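Local coordinates for protein TatD-related deoxyribonuclease (Thermotoga maritima, PDB 1J6O) that probably acts as a metal-dependent DNA nuclease that hydrolyses ester bonds, at residues A[151-165]-A[174-186]. Sequence-based numbering, arbitrary orientation.
Sequences LRTESLPEKRGVIHA and KKFIDLGFLLGIG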
loop_
_atom_site.group_PDB
_atom_site.type_symbol
_atom_site.label_atom_id
_atom_site.label_comp_id
_atom_site.label_asym_id
_atom_site.label_seq_id
_atom_site.Cartn_x
_atom_site.Cartn_y
_atom_site.Cartn_z
ATOM N N LEU A 151 2.295 -12.623 -11.189
ATOM C CA LEU A 151 1.941 -13.082 -9.844
ATOM C C LEU A 151 1.414 -14.517 -9.803
ATOM O O LEU A 151 1.848 -15.326 -8.980
ATOM C CB LEU A 151 0.917 -12.115 -9.240
ATOM C CG LEU A 151 1.536 -10.752 -8.891
ATOM C CD1 LEU A 151 0.491 -9.658 -8.789
ATOM C CD2 LEU A 151 2.309 -10.899 -7.598
ATOM N N ARG A 152 0.502 -14.845 -10.710
ATOM C CA ARG A 152 -0.048 -16.192 -10.728
ATOM C C ARG A 152 1.000 -17.215 -11.139
ATOM O O ARG A 152 0.846 -18.406 -10.884
ATOM C CB ARG A 152 -1.266 -16.263 -11.660
ATOM C CG ARG A 152 -0.975 -16.145 -13.152
ATOM C CD ARG A 152 -2.203 -16.584 -13.969
ATOM N NE ARG A 152 -1.946 -16.752 -15.404
ATOM C CZ ARG A 152 -0.857 -17.332 -15.915
ATOM N NH1 ARG A 152 0.098 -17.797 -15.112
ATOM N NH2 ARG A 152 -0.730 -17.466 -17.232
ATOM N N THR A 153 2.077 -16.750 -11.758
ATOM C CA THR A 153 3.141 -17.642 -12.195
ATOM C C THR A 153 3.953 -18.251 -11.053
ATOM O O THR A 153 4.373 -19.406 -11.144
ATOM C CB THR A 153 4.116 -16.935 -13.176
ATOM O OG1 THR A 153 3.441 -16.668 -14.413
ATOM C CG2 THR A 153 5.343 -17.814 -13.442
ATOM N N GLU A 154 4.196 -17.515 -9.974
ATOM C CA GLU A 154 4.968 -18.162 -8.940
ATOM C C GLU A 154 4.427 -18.379 -7.544
ATOM O O GLU A 154 3.247 -18.181 -7.266
ATOM C CB GLU A 154 6.375 -17.574 -8.863
ATOM C CG GLU A 154 6.548 -16.088 -9.007
ATOM C CD GLU A 154 8.004 -15.794 -9.336
ATOM O OE1 GLU A 154 8.877 -16.434 -8.711
ATOM O OE2 GLU A 154 8.280 -14.949 -10.210
ATOM N N SER A 155 5.328 -18.860 -6.696
ATOM C CA SER A 155 5.067 -19.167 -5.300
ATOM C C SER A 155 4.935 -17.911 -4.434
ATOM O O SER A 155 5.934 -17.363 -3.961
ATOM C CB SER A 155 6.203 -20.046 -4.769
ATOM O OG SER A 155 5.945 -20.498 -3.450
ATOM N N LEU A 156 3.699 -17.476 -4.223
ATOM C CA LEU A 156 3.432 -16.289 -3.417
ATOM C C LEU A 156 3.419 -16.546 -1.918
ATOM O O LEU A 156 3.177 -17.663 -1.466
ATOM C CB LEU A 156 2.086 -15.707 -3.805
ATOM C CG LEU A 156 1.979 -15.316 -5.266
ATOM C CD1 LEU A 156 0.567 -14.872 -5.557
ATOM C CD2 LEU A 156 2.968 -14.215 -5.565
ATOM N N PRO A 157 3.664 -15.496 -1.119
ATOM C CA PRO A 157 3.664 -15.646 0.340
ATOM C C PRO A 157 2.246 -16.011 0.774
ATOM O O PRO A 157 1.286 -15.671 0.072
ATOM C CB PRO A 157 4.046 -14.255 0.843
ATOM C CG PRO A 157 4.671 -13.580 -0.335
ATOM C CD PRO A 157 3.907 -14.095 -1.510
ATOM N N GLU A 158 2.130 -16.682 1.922
ATOM C CA GLU A 158 0.842 -17.110 2.491
ATOM C C GLU A 158 -0.144 -15.954 2.395
ATOM O O GLU A 158 -1.220 -16.084 1.802
ATOM C CB GLU A 158 1.021 -17.512 3.960
ATOM C CG GLU A 158 1.851 -18.781 4.162
ATOM C CD GLU A 158 2.318 -18.965 5.603
ATOM O OE1 GLU A 158 2.147 -18.035 6.422
ATOM O OE2 GLU A 158 2.871 -20.042 5.918
ATOM N N LYS A 159 0.219 -14.833 3.003
ATOM C CA LYS A 159 -0.615 -13.631 2.983
ATOM C C LYS A 159 -0.075 -12.942 1.729
ATOM O O LYS A 159 0.985 -12.332 1.778
ATOM C CB LYS A 159 -0.316 -12.746 4.199
ATOM C CG LYS A 159 -0.594 -13.372 5.556
ATOM C CD LYS A 159 -1.913 -12.858 6.119
ATOM C CE LYS A 159 -2.235 -13.498 7.462
ATOM N NZ LYS A 159 -1.131 -13.288 8.432
ATOM N N ARG A 160 -0.782 -13.054 0.617
ATOM C CA ARG A 160 -0.347 -12.446 -0.636
ATOM C C ARG A 160 -0.000 -10.961 -0.511
ATOM O O ARG A 160 1.108 -10.526 -0.890
ATOM C CB ARG A 160 -1.427 -12.645 -1.688
ATOM C CG ARG A 160 -1.927 -14.086 -1.740
ATOM C CD ARG A 160 -1.596 -14.747 -3.046
ATOM N NE ARG A 160 -2.118 -16.112 -3.111
ATOM C CZ ARG A 160 -1.642 -17.133 -2.407
ATOM N NH1 ARG A 160 -0.624 -16.962 -1.567
ATOM N NH2 ARG A 160 -2.175 -18.336 -2.565
ATOM N N GLY A 161 -0.946 -10.184 -0.002
ATOM C CA GLY A 161 -0.694 -8.759 0.148
ATOM C C GLY A 161 -1.799 -7.838 -0.330
ATOM O O GLY A 161 -2.995 -8.149 -0.278
ATOM N N VAL A 162 -1.380 -6.685 -0.830
ATOM C CA VAL A 162 -2.305 -5.690 -1.315
ATOM C C VAL A 162 -1.890 -5.083 -2.630
ATOM O O VAL A 162 -0.699 -4.847 -2.853
ATOM C CB VAL A 162 -2.357 -4.519 -0.313
ATOM C CG1 VAL A 162 -3.423 -3.558 -0.697
ATOM C CG2 VAL A 162 -2.547 -5.061 1.135
ATOM N N ILE A 163 -2.868 -4.816 -3.491
ATOM C CA ILE A 163 -2.605 -4.181 -4.787
ATOM C C ILE A 163 -3.005 -2.774 -4.343
ATOM O O ILE A 163 -4.193 -2.431 -4.226
ATOM C CB ILE A 163 -3.546 -4.658 -5.894
ATOM C CG1 ILE A 163 -3.412 -6.178 -6.054
ATOM C CG2 ILE A 163 -3.207 -3.929 -7.201
ATOM C CD1 ILE A 163 -1.967 -6.645 -6.317
ATOM N N HIS A 164 -2.010 -1.949 -4.081
ATOM C CA HIS A 164 -2.285 -0.603 -3.622
ATOM C C HIS A 164 -2.854 0.360 -4.665
ATOM O O HIS A 164 -2.611 0.206 -5.859
ATOM C CB HIS A 164 -1.006 -0.089 -2.946
ATOM C CG HIS A 164 -0.335 1.038 -3.650
ATOM N ND1 HIS A 164 -0.618 2.360 -3.379
ATOM C CD2 HIS A 164 0.638 1.046 -4.592
ATOM C CE1 HIS A 164 0.150 3.132 -4.125
ATOM N NE2 HIS A 164 0.919 2.359 -4.868
ATOM N N ALA A 165 -3.636 1.331 -4.204
ATOM C CA ALA A 165 -4.257 2.333 -5.095
ATOM C C ALA A 165 -4.846 1.624 -6.311
ATOM O O ALA A 165 -4.617 2.035 -7.467
ATOM C CB ALA A 165 -3.209 3.363 -5.545
ATOM N N LYS A 174 -11.761 -8.661 -9.265
ATOM C CA LYS A 174 -12.101 -10.027 -8.927
ATOM C C LYS A 174 -10.936 -10.977 -9.189
ATOM O O LYS A 174 -10.666 -11.874 -8.398
ATOM C CB LYS A 174 -13.345 -10.467 -9.709
ATOM C CG LYS A 174 -13.786 -11.880 -9.379
ATOM C CD LYS A 174 -15.292 -12.028 -9.546
ATOM C CE LYS A 174 -15.665 -13.493 -9.535
ATOM N NZ LYS A 174 -14.830 -14.181 -10.567
ATOM N N LYS A 175 -10.230 -10.775 -10.294
ATOM C CA LYS A 175 -9.103 -11.644 -10.608
ATOM C C LYS A 175 -8.028 -11.596 -9.529
ATOM O O LYS A 175 -7.473 -12.626 -9.156
ATOM C CB LYS A 175 -8.483 -11.249 -11.953
ATOM C CG LYS A 175 -9.406 -11.441 -13.160
ATOM C CD LYS A 175 -9.518 -12.898 -13.604
ATOM C CE LYS A 175 -8.250 -13.401 -14.284
ATOM N NZ LYS A 175 -8.507 -14.673 -15.056
ATOM N N PHE A 176 -7.733 -10.399 -9.032
ATOM C CA PHE A 176 -6.712 -10.269 -8.001
ATOM C C PHE A 176 -7.223 -10.745 -6.653
ATOM O O PHE A 176 -6.492 -11.384 -5.884
ATOM C CB PHE A 176 -6.221 -8.825 -7.955
ATOM C CG PHE A 176 -5.194 -8.529 -9.004
ATOM C CD1 PHE A 176 -3.851 -8.823 -8.772
ATOM C CD2 PHE A 176 -5.567 -8.005 -10.243
ATOM C CE1 PHE A 176 -2.883 -8.594 -9.769
ATOM C CE2 PHE A 176 -4.613 -7.773 -11.246
ATOM C CZ PHE A 176 -3.259 -8.073 -11.001
ATOM N N ILE A 177 -8.481 -10.448 -6.366
ATOM C CA ILE A 177 -9.045 -10.893 -5.095
ATOM C C ILE A 177 -8.989 -12.426 -5.098
ATOM O O ILE A 177 -8.625 -13.058 -4.094
ATOM C CB ILE A 177 -10.491 -10.430 -4.952
ATOM C CG1 ILE A 177 -10.504 -8.937 -4.617
ATOM C CG2 ILE A 177 -11.229 -11.275 -3.903
ATOM C CD1 ILE A 177 -11.874 -8.386 -4.524
ATOM N N ASP A 178 -9.314 -13.034 -6.237
ATOM C CA ASP A 178 -9.278 -14.486 -6.298
ATOM C C ASP A 178 -7.884 -15.044 -6.114
ATOM O O ASP A 178 -7.734 -16.165 -5.660
ATOM C CB ASP A 178 -9.882 -15.002 -7.604
ATOM C CG ASP A 178 -11.389 -14.892 -7.621
ATOM O OD1 ASP A 178 -11.988 -14.791 -6.517
ATOM O OD2 ASP A 178 -11.972 -14.914 -8.732
ATOM N N LEU A 179 -6.861 -14.260 -6.452
ATOM C CA LEU A 179 -5.478 -14.716 -6.299
ATOM C C LEU A 179 -5.093 -14.609 -4.825
ATOM O O LEU A 179 -4.074 -15.169 -4.393
ATOM C CB LEU A 179 -4.536 -13.850 -7.156
ATOM C CG LEU A 179 -3.091 -14.279 -7.414
ATOM C CD1 LEU A 179 -3.048 -15.714 -7.902
ATOM C CD2 LEU A 179 -2.474 -13.352 -8.475
ATOM N N GLY A 180 -5.905 -13.887 -4.053
ATOM C CA GLY A 180 -5.614 -13.742 -2.634
ATOM C C GLY A 180 -5.168 -12.362 -2.146
ATOM O O GLY A 180 -4.783 -12.199 -0.989
ATOM N N PHE A 181 -5.212 -11.374 -3.024
ATOM C CA PHE A 181 -4.809 -10.021 -2.644
ATOM C C PHE A 181 -5.991 -9.225 -2.203
ATOM O O PHE A 181 -7.116 -9.591 -2.505
ATOM C CB PHE A 181 -4.224 -9.291 -3.845
ATOM C CG PHE A 181 -2.848 -9.695 -4.166
ATOM C CD1 PHE A 181 -2.604 -10.775 -5.011
ATOM C CD2 PHE A 181 -1.777 -9.030 -3.599
ATOM C CE1 PHE A 181 -1.290 -11.180 -5.279
ATOM C CE2 PHE A 181 -0.481 -9.421 -3.859
ATOM C CZ PHE A 181 -0.229 -10.502 -4.699
ATOM N N LEU A 182 -5.722 -8.156 -1.449
ATOM C CA LEU A 182 -6.762 -7.257 -0.984
ATOM C C LEU A 182 -6.462 -6.021 -1.859
ATOM O O LEU A 182 -5.374 -5.921 -2.447
ATOM C CB LEU A 182 -6.632 -6.937 0.502
ATOM C CG LEU A 182 -7.695 -7.750 1.268
ATOM C CD1 LEU A 182 -7.394 -9.226 1.136
ATOM C CD2 LEU A 182 -7.749 -7.315 2.719
ATOM N N LEU A 183 -7.416 -5.108 -1.957
ATOM C CA LEU A 183 -7.266 -3.899 -2.765
ATOM C C LEU A 183 -7.215 -2.623 -1.926
ATOM O O LEU A 183 -8.057 -2.408 -1.053
ATOM C CB LEU A 183 -8.442 -3.797 -3.751
ATOM C CG LEU A 183 -8.744 -5.092 -4.501
ATOM C CD1 LEU A 183 -9.936 -4.857 -5.401
ATOM C CD2 LEU A 183 -7.533 -5.528 -5.327
ATOM N N GLY A 184 -6.220 -1.790 -2.210
ATOM C CA GLY A 184 -6.051 -0.536 -1.498
ATOM C C GLY A 184 -6.863 0.580 -2.123
ATOM O O GLY A 184 -6.755 0.874 -3.328
ATOM N N ILE A 185 -7.693 1.197 -1.295
ATOM C CA ILE A 185 -8.572 2.290 -1.706
ATOM C C ILE A 185 -8.127 3.539 -0.971
ATOM O O ILE A 185 -7.994 3.522 0.255
ATOM C CB ILE A 185 -10.035 1.986 -1.296
ATOM C CG1 ILE A 185 -10.442 0.606 -1.841
ATOM C CG2 ILE A 185 -10.984 3.111 -1.794
ATOM C CD1 ILE A 185 -10.303 0.462 -3.329
ATOM N N GLY A 186 -7.865 4.600 -1.726
ATOM C CA GLY A 186 -7.433 5.835 -1.122
ATOM C C GLY A 186 -8.197 7.070 -1.555
ATOM O O GLY A 186 -9.379 7.001 -1.915
HETATM O O HOH W 1 -3.516 -13.984 1.055
HETATM O O HOH W 2 -3.775 -10.379 1.015
#
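Strands 161-163 and 181-185 are neighbouring parallel strands of the TIM barrel, joined by helix 170-179 in a beta-alpha-beta crossover. Leu182 lies between two residues of the other strand. Leu182 N donates to Gly161 O at 3.0 Å, and Leu182 O accepts from Ile163 N at 2.9 Å. Gly184 N then binds Ile163 O at 2.9 Å. The next residue, His164, is a predicted ligand of a divalent metal, so this pairing leads into the probable active site. Between sheet and helices, the ring of Phe181 is covered on both faces. Arg160 CB sits over the centre of one face, 3.8 Å from the centroid of the Phe181 ring. Ile163 CD1 covers the opposite face nearer the rim. With CG1 anti to the carbonyl carbon (chi1 -59°), Ile163 brings CD1 to Phe176 CD1 as well as to the Phe181 face. Leu151 CD1 meets the edge of the Phe176 ring, 3.7 Å from Phe176 CE1, while Leu151 CD2 approaches Phe181 CZ. An alanine in place of Phe181 would probably open a gap between Arg160 and Ile163 and deprive Leu151 CD2 of its ring contact. At the N-terminal end of the strands, the water on Arg160 N donates to Gly180 O at 3.0 Å and the water on Gly161 N donates to Gly180 O at 2.9 Å.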